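Long-range contacts in amidohydrolase (Mycoplasma synoviae, PDB 3OVG), which hydrolyses D-xylono-1,4-lactone 5-phosphate and L-arabino-1,4-lactone 5-phosphate, and also carboxy 1,4-lactones, with two zinc ions per subunit: residues A[97-101]-A[126-130]; A[179-184]-A[330-336]; A[200-205]-A[340-345]. All coordinates share one frame; numbering follows the deposited sequence.

Interaction 1 (A[97-101]-A[126-130])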
# COMPACT_ATOMS: atom_id res chain seq x y z
N MSE A 97 -33.67 -7.02 -14.21
CA MSE A 97 -32.66 -6.10 -13.73
C MSE A 97 -33.13 -5.41 -12.45
O MSE A 97 -34.31 -5.49 -12.12
CB MSE A 97 -32.32 -5.07 -14.82
CG MSE A 97 -31.48 -5.70 -15.95
SE MSE A 97 -31.00 -4.25 -17.21
CE MSE A 97 -29.46 -3.45 -16.25
N SER A 98 -32.21 -4.70 -11.78
CA SER A 98 -32.50 -4.21 -10.44
C SER A 98 -32.50 -2.71 -10.32
O SER A 98 -31.72 -2.02 -11.01
CB SER A 98 -31.49 -4.77 -9.45
OG SER A 98 -31.82 -4.40 -8.12
N THR A 99 -33.33 -2.20 -9.44
CA THR A 99 -33.12 -0.82 -8.99
C THR A 99 -32.55 -0.79 -7.55
O THR A 99 -32.05 -1.78 -7.05
CB THR A 99 -34.40 0.09 -9.17
OG1 THR A 99 -34.08 1.44 -8.83
CG2 THR A 99 -35.57 -0.37 -8.28
N GLY A 100 -32.56 0.36 -6.89
CA GLY A 100 -32.06 0.40 -5.53
C GLY A 100 -30.58 0.69 -5.30
O GLY A 100 -29.94 1.40 -6.06
N PHE A 101 -30.03 0.12 -4.24
CA PHE A 101 -28.73 0.52 -3.70
C PHE A 101 -27.87 -0.65 -3.27
O PHE A 101 -28.39 -1.68 -2.86
CB PHE A 101 -28.96 1.42 -2.52
CG PHE A 101 -29.57 2.72 -2.91
CD1 PHE A 101 -28.76 3.76 -3.34
CD2 PHE A 101 -30.93 2.87 -2.93
CE1 PHE A 101 -29.31 4.96 -3.73
CE2 PHE A 101 -31.50 4.09 -3.33
CZ PHE A 101 -30.69 5.12 -3.73
N CYS A 126 -36.93 5.20 -7.36
CA CYS A 126 -36.84 3.75 -7.52
C CYS A 126 -38.13 3.21 -8.08
O CYS A 126 -38.11 2.38 -9.00
CB CYS A 126 -36.45 3.02 -6.22
SG CYS A 126 -34.80 3.48 -5.65
N VAL A 127 -39.26 3.69 -7.56
CA VAL A 127 -40.55 3.37 -8.19
C VAL A 127 -40.58 3.65 -9.70
O VAL A 127 -41.06 2.82 -10.47
CB VAL A 127 -41.74 4.10 -7.54
CG1 VAL A 127 -43.04 3.68 -8.23
CG2 VAL A 127 -41.83 3.77 -6.06
N ALA A 128 -40.06 4.80 -10.12
CA ALA A 128 -40.01 5.15 -11.54
C ALA A 128 -39.28 4.08 -12.33
O ALA A 128 -39.65 3.76 -13.46
CB ALA A 128 -39.31 6.53 -11.74
N GLU A 129 -38.22 3.51 -11.75
CA GLU A 129 -37.47 2.49 -12.49
C GLU A 129 -38.28 1.20 -12.65
O GLU A 129 -38.18 0.54 -13.67
CB GLU A 129 -36.12 2.20 -11.85
CG GLU A 129 -35.15 3.37 -11.93
CD GLU A 129 -33.70 2.92 -12.16
OE1 GLU A 129 -33.14 2.13 -11.34
OE2 GLU A 129 -33.15 3.37 -13.17
N ILE A 130 -39.04 0.84 -11.62
CA ILE A 130 -39.92 -0.33 -11.65
C ILE A 130 -41.14 -0.11 -12.61
O ILE A 130 -41.53 -1.00 -13.35
CB ILE A 130 -40.43 -0.66 -10.22
CG1 ILE A 130 -39.28 -1.01 -9.26
CG2 ILE A 130 -41.41 -1.81 -10.24
CD1 ILE A 130 -38.61 -2.39 -9.55
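A buried contact centred on one threonine, T99, joins the loop that follows barrel strand 94-97 to the inner side of helix 119-131, touching C126, E129 and I130. The hydroxyl of T99, held opposite the backbone N (chi1 -175°), reaches the carboxylate of E129 and donates a hydrogen bond from OG1 to OE1 at 2.8 Å. The bond uses the anti lone pair of OE1, the one turned away from the other oxygen. The same carboxylate is salt-bridged through OE1 to R76, which also binds the carbonyl of S98, while OE2 accepts from the backbone N of D135; this probably compensates the charge of the buried carboxylate. The methyl of T99 turns to the helix, CG2 lying 3.9 Å from I130 CD1, the two side chains crossing at about a right angle, and also 3.8 Å from C126 O. The small thiol of C126 fits between T99 and F101, its SG 4.1 Å from F101 CE2 in an oblique sulfur-aromatic contact. G100, between T99 and F101 in the chain, has phi 90° and psi -148°, a conformation that suits glycine. Such seating of a strand's C-terminal loop against an outer helix is characteristic of the TIM barrel of the phosphotriesterase family, where these loops surround the metal centre.

Interaction 2 (A[179-184]-A[330-336])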
# COMPACT_ATOMS: atom_id res chain seq x y z
N ILE A 179 -43.54 -2.40 -1.36
CA ILE A 179 -44.93 -2.24 -0.96
C ILE A 179 -45.74 -1.50 -2.01
O ILE A 179 -46.84 -1.92 -2.37
CB ILE A 179 -45.00 -1.50 0.37
CG1 ILE A 179 -44.57 -2.46 1.50
CG2 ILE A 179 -46.41 -0.88 0.60
CD1 ILE A 179 -44.11 -1.71 2.72
N LEU A 180 -45.19 -0.41 -2.53
CA LEU A 180 -45.91 0.42 -3.47
C LEU A 180 -46.10 -0.23 -4.85
O LEU A 180 -47.13 -0.01 -5.49
CB LEU A 180 -45.23 1.79 -3.63
CG LEU A 180 -45.23 2.73 -2.42
CD1 LEU A 180 -44.26 3.90 -2.72
CD2 LEU A 180 -46.66 3.23 -2.06
N THR A 181 -45.10 -1.00 -5.32
CA THR A 181 -45.10 -1.53 -6.70
C THR A 181 -45.40 -3.02 -6.75
O THR A 181 -45.75 -3.56 -7.80
CB THR A 181 -43.73 -1.35 -7.44
OG1 THR A 181 -42.71 -2.10 -6.75
CG2 THR A 181 -43.33 0.10 -7.56
N GLY A 182 -45.26 -3.68 -5.60
CA GLY A 182 -45.38 -5.13 -5.52
C GLY A 182 -44.08 -5.86 -5.84
O GLY A 182 -44.07 -7.10 -5.84
N CYS A 183 -42.99 -5.13 -6.12
CA CYS A 183 -41.76 -5.80 -6.61
C CYS A 183 -41.00 -6.63 -5.54
O CYS A 183 -41.06 -6.35 -4.34
CB CYS A 183 -40.81 -4.80 -7.26
SG CYS A 183 -39.93 -3.71 -6.11
N PRO A 184 -40.25 -7.65 -5.99
CA PRO A 184 -39.37 -8.38 -5.07
C PRO A 184 -38.19 -7.53 -4.59
O PRO A 184 -37.93 -6.43 -5.11
CB PRO A 184 -38.86 -9.57 -5.90
CG PRO A 184 -39.36 -9.39 -7.29
CD PRO A 184 -40.22 -8.17 -7.37
N PHE A 330 -44.60 -10.37 -8.79
CA PHE A 330 -45.07 -9.14 -8.15
C PHE A 330 -46.25 -9.40 -7.21
O PHE A 330 -47.12 -10.23 -7.49
CB PHE A 330 -45.47 -8.10 -9.20
CG PHE A 330 -44.32 -7.21 -9.65
CD1 PHE A 330 -43.10 -7.77 -10.02
CD2 PHE A 330 -44.45 -5.84 -9.69
CE1 PHE A 330 -42.04 -6.98 -10.44
CE2 PHE A 330 -43.39 -5.02 -10.12
CZ PHE A 330 -42.19 -5.58 -10.49
N ASP A 331 -46.28 -8.68 -6.09
CA ASP A 331 -47.48 -8.66 -5.24
C ASP A 331 -48.41 -7.66 -5.85
O ASP A 331 -47.99 -6.87 -6.71
CB ASP A 331 -47.15 -8.16 -3.83
CG ASP A 331 -46.79 -9.27 -2.90
OD1 ASP A 331 -46.80 -10.44 -3.35
OD2 ASP A 331 -46.51 -8.97 -1.73
N GLU A 332 -49.67 -7.67 -5.40
CA GLU A 332 -50.56 -6.56 -5.68
C GLU A 332 -49.99 -5.33 -4.95
O GLU A 332 -49.41 -5.47 -3.87
CB GLU A 332 -52.00 -6.81 -5.20
CG GLU A 332 -52.78 -7.91 -5.98
CD GLU A 332 -52.57 -7.87 -7.50
OE1 GLU A 332 -53.07 -6.91 -8.18
OE2 GLU A 332 -51.92 -8.81 -8.02
N LYS A 333 -50.19 -4.17 -5.57
CA LYS A 333 -49.80 -2.87 -5.02
C LYS A 333 -50.54 -2.54 -3.73
O LYS A 333 -51.71 -2.89 -3.56
CB LYS A 333 -50.12 -1.77 -6.01
CG LYS A 333 -49.45 -1.90 -7.32
CD LYS A 333 -49.61 -0.54 -8.03
CE LYS A 333 -49.25 -0.58 -9.48
NZ LYS A 333 -49.08 0.86 -9.95
N ARG A 334 -49.84 -1.87 -2.81
CA ARG A 334 -50.42 -1.42 -1.56
C ARG A 334 -50.02 0.02 -1.38
O ARG A 334 -49.10 0.50 -2.03
CB ARG A 334 -49.88 -2.23 -0.39
CG ARG A 334 -50.34 -3.68 -0.43
CD ARG A 334 -49.95 -4.42 0.84
NE ARG A 334 -48.59 -4.95 0.80
CZ ARG A 334 -47.69 -4.80 1.76
NH1 ARG A 334 -47.96 -4.12 2.87
NH2 ARG A 334 -46.48 -5.34 1.62
N ASN A 335 -50.74 0.71 -0.51
CA ASN A 335 -50.31 2.00 0.00
C ASN A 335 -49.36 1.76 1.16
O ASN A 335 -49.50 0.79 1.91
CB ASN A 335 -51.50 2.79 0.53
CG ASN A 335 -52.50 3.12 -0.55
OD1 ASN A 335 -52.19 3.82 -1.52
ND2 ASN A 335 -53.73 2.62 -0.39
N PHE A 336 -48.38 2.64 1.30
CA PHE A 336 -47.44 2.52 2.40
C PHE A 336 -48.06 3.15 3.64
O PHE A 336 -48.41 4.33 3.61
CB PHE A 336 -46.14 3.25 2.07
CG PHE A 336 -45.21 3.36 3.24
CD1 PHE A 336 -44.64 2.21 3.80
CD2 PHE A 336 -44.92 4.58 3.80
CE1 PHE A 336 -43.82 2.30 4.88
CE2 PHE A 336 -44.06 4.67 4.88
CZ PHE A 336 -43.52 3.53 5.43
O HOH W 1 -47.21 -4.47 -2.50
O HOH W 2 -48.86 1.64 -4.80
O HOH W 3 -48.04 -5.23 -8.73
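I179, F330 and R334 carry much of the meeting between the end of helix 165-181 and the extended segment 330-336. The branched I179 serves two neighbours. Its CG1 lies 3.5 Å from R334 NH2, CG2 sits over one face of the guanidinium, and CD1 reaches the edge of the F336 ring. R334 folds back over the isoleucine through a bend at chi3 (-85°), and its NH2 is hydrogen-bonded to the carbonyl of G206. Its backbone N donates to I179 O at 3.0 Å. At the other end F330 lays one ring face on C183, whose CA stands 3.8 Å above the ring centre in a CH-pi contact, while P184 CD lies 3.8 Å from F330 CE1; F7 stacks on the same phenylalanine. Between these anchors G182 lacks a side chain, so its CA comes 3.4 Å from D331 O in a CA-H...O contact, and G182 O accepts D331 N at 2.7 Å. Waters bridge carbonyls across the contact, one joining L180 O to R334 O and another T181 O to D331 O. Carbonyls at the helix end are thus met by backbone N-H groups and water, implying a junction held by main-chain hydrogen bonds and water, with I179, F330 and C183 supplying apolar contact.

Interaction 3 (A[200-205]-A[340-345])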
# COMPACT_ATOMS: atom_id res chain seq x y z
N LYS A 200 -35.87 -8.64 9.67
CA LYS A 200 -36.82 -8.01 10.59
C LYS A 200 -37.11 -6.57 10.23
O LYS A 200 -38.24 -6.10 10.34
CB LYS A 200 -36.29 -8.10 12.02
CG LYS A 200 -36.31 -9.55 12.52
CD LYS A 200 -35.18 -9.80 13.51
CE LYS A 200 -35.62 -9.67 14.95
NZ LYS A 200 -34.58 -10.27 15.89
N HIS A 201 -36.08 -5.86 9.76
CA HIS A 201 -36.30 -4.46 9.45
C HIS A 201 -37.26 -4.34 8.29
O HIS A 201 -38.23 -3.61 8.37
CB HIS A 201 -34.98 -3.70 9.19
CG HIS A 201 -34.10 -3.64 10.39
ND1 HIS A 201 -32.72 -3.57 10.30
CD2 HIS A 201 -34.40 -3.66 11.71
CE1 HIS A 201 -32.21 -3.55 11.52
NE2 HIS A 201 -33.21 -3.61 12.39
N LEU A 202 -37.01 -5.06 7.21
CA LEU A 202 -37.83 -4.95 6.01
C LEU A 202 -39.27 -5.24 6.36
O LEU A 202 -40.17 -4.53 5.94
CB LEU A 202 -37.35 -5.91 4.91
CG LEU A 202 -36.05 -5.48 4.25
CD1 LEU A 202 -35.63 -6.61 3.35
CD2 LEU A 202 -36.26 -4.19 3.46
N ILE A 203 -39.47 -6.32 7.12
CA ILE A 203 -40.78 -6.73 7.55
C ILE A 203 -41.36 -5.70 8.49
O ILE A 203 -42.53 -5.42 8.45
CB ILE A 203 -40.72 -8.09 8.25
CG1 ILE A 203 -40.39 -9.20 7.23
CG2 ILE A 203 -42.02 -8.35 9.00
CD1 ILE A 203 -39.92 -10.57 7.89
N GLY A 204 -40.51 -5.11 9.32
CA GLY A 204 -40.95 -4.03 10.19
C GLY A 204 -41.45 -2.80 9.42
O GLY A 204 -42.34 -2.08 9.91
N PHE A 205 -40.88 -2.52 8.25
CA PHE A 205 -41.39 -1.42 7.44
C PHE A 205 -42.72 -1.79 6.78
O PHE A 205 -43.41 -0.92 6.27
CB PHE A 205 -40.39 -1.01 6.37
CG PHE A 205 -39.26 -0.21 6.88
CD1 PHE A 205 -39.46 1.07 7.37
CD2 PHE A 205 -37.98 -0.74 6.87
CE1 PHE A 205 -38.39 1.83 7.83
CE2 PHE A 205 -36.90 -0.00 7.34
CZ PHE A 205 -37.10 1.29 7.83
N LYS A 340 -47.96 1.35 10.43
CA LYS A 340 -47.69 -0.08 10.55
C LYS A 340 -46.19 -0.33 10.73
O LYS A 340 -45.77 -1.48 10.80
CB LYS A 340 -48.20 -0.88 9.34
CG LYS A 340 -49.65 -0.64 8.94
CD LYS A 340 -50.60 -0.97 10.05
CE LYS A 340 -52.01 -1.23 9.50
NZ LYS A 340 -53.00 -1.37 10.61
N VAL A 341 -45.38 0.74 10.76
CA VAL A 341 -43.95 0.54 10.97
C VAL A 341 -43.73 0.12 12.43
O VAL A 341 -44.26 0.74 13.36
CB VAL A 341 -43.09 1.79 10.61
CG1 VAL A 341 -41.63 1.53 10.98
CG2 VAL A 341 -43.19 2.15 9.10
N SER A 342 -42.95 -0.92 12.63
CA SER A 342 -42.81 -1.53 13.97
C SER A 342 -42.06 -0.64 14.93
O SER A 342 -41.20 0.13 14.53
CB SER A 342 -42.10 -2.90 13.90
OG SER A 342 -40.72 -2.75 13.54
N LYS A 343 -42.34 -0.78 16.23
CA LYS A 343 -41.66 0.01 17.25
C LYS A 343 -40.14 -0.17 17.15
O LYS A 343 -39.38 0.79 17.28
CB LYS A 343 -42.10 -0.44 18.65
CG LYS A 343 -43.52 -0.07 19.01
CD LYS A 343 -43.67 -0.04 20.54
CE LYS A 343 -44.93 0.72 21.01
NZ LYS A 343 -46.21 -0.00 20.70
N GLU A 344 -39.72 -1.42 16.97
CA GLU A 344 -38.31 -1.74 16.89
C GLU A 344 -37.58 -0.92 15.82
O GLU A 344 -36.51 -0.38 16.06
CB GLU A 344 -38.12 -3.24 16.67
CG GLU A 344 -36.68 -3.62 16.31
CD GLU A 344 -36.30 -5.06 16.65
OE1 GLU A 344 -36.57 -5.51 17.78
OE2 GLU A 344 -35.71 -5.73 15.78
N VAL A 345 -38.16 -0.84 14.63
CA VAL A 345 -37.57 -0.07 13.54
C VAL A 345 -37.58 1.44 13.81
O VAL A 345 -36.61 2.14 13.53
CB VAL A 345 -38.28 -0.38 12.19
CG1 VAL A 345 -37.85 0.62 11.13
CG2 VAL A 345 -37.97 -1.83 11.75
O HOH W 4 -39.09 -5.01 13.40
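V345 lays a methyl over one face of the F205 ring where helix 195-205, one of the outer helices of the TIM barrel, receives the start of the C-terminal helix 343-351. The two side chains meet at about a right angle. V345 CG1 is displaced toward the rim of the F205 ring and lies 3.8 Å from its centroid in a CH-pi contact. Carried opposite the backbone N (chi1 169°), CG1 points at the ring, which leaves the other methyl, CG2, for the H201 side: it is 3.8 Å from H201 O and 4.0 Å from CD2 of the imidazole, which it meets obliquely. A beta-branched valine suits the place because its two methyls diverge to serve both aromatic groups. V341 adds a flank, its CG1, oblique to the ring, 4.2 Å from F205 CD1.

At G204 the backbones come close. G204 has no side chain, so S342 OG lies 3.6 Å from its CA, and its carbonyl O accepts S342 N at 3.0 Å. S342 is the N-cap of the new helix; its hydroxyl, beside both the backbone N and the carbonyl carbon (chi1 69°), accepts a weak bond from V345 N. K200 and E344 cross at the solvent side with their charged ends apart, K200 NZ being 4.7 Å from E344 OE2, too far for a bond but consistent with mild attraction. H201 also packs on Q291 of a second subunit. Beside the cap, a water lies 2.8 Å from S342 OG.

The three contacts follow one another in a row, with interaction 2 touching both others. Interactions 1 and 2, with centres 13 Å apart, meet directly: I130 packs through CG2 on T181 CB at 3.7 Å and on F330 CE2 at 3.8 Å, so helix 119-131 packs against the end of helix 165-181 and the 330-336 segment. Interactions 2 and 3, centred 16 Å apart, draw on neighbouring parts of the C-terminal region, 330-336 and 340-345, and interleave along the sequence; F336 CE1 lies 3.5 Å from F205 O. Interactions 1 and 3 do not touch, their nearest atoms being about 10 Å apart. Interaction 1 is nearest the active site, the S98 side chain lying about 10 Å from a zinc ion.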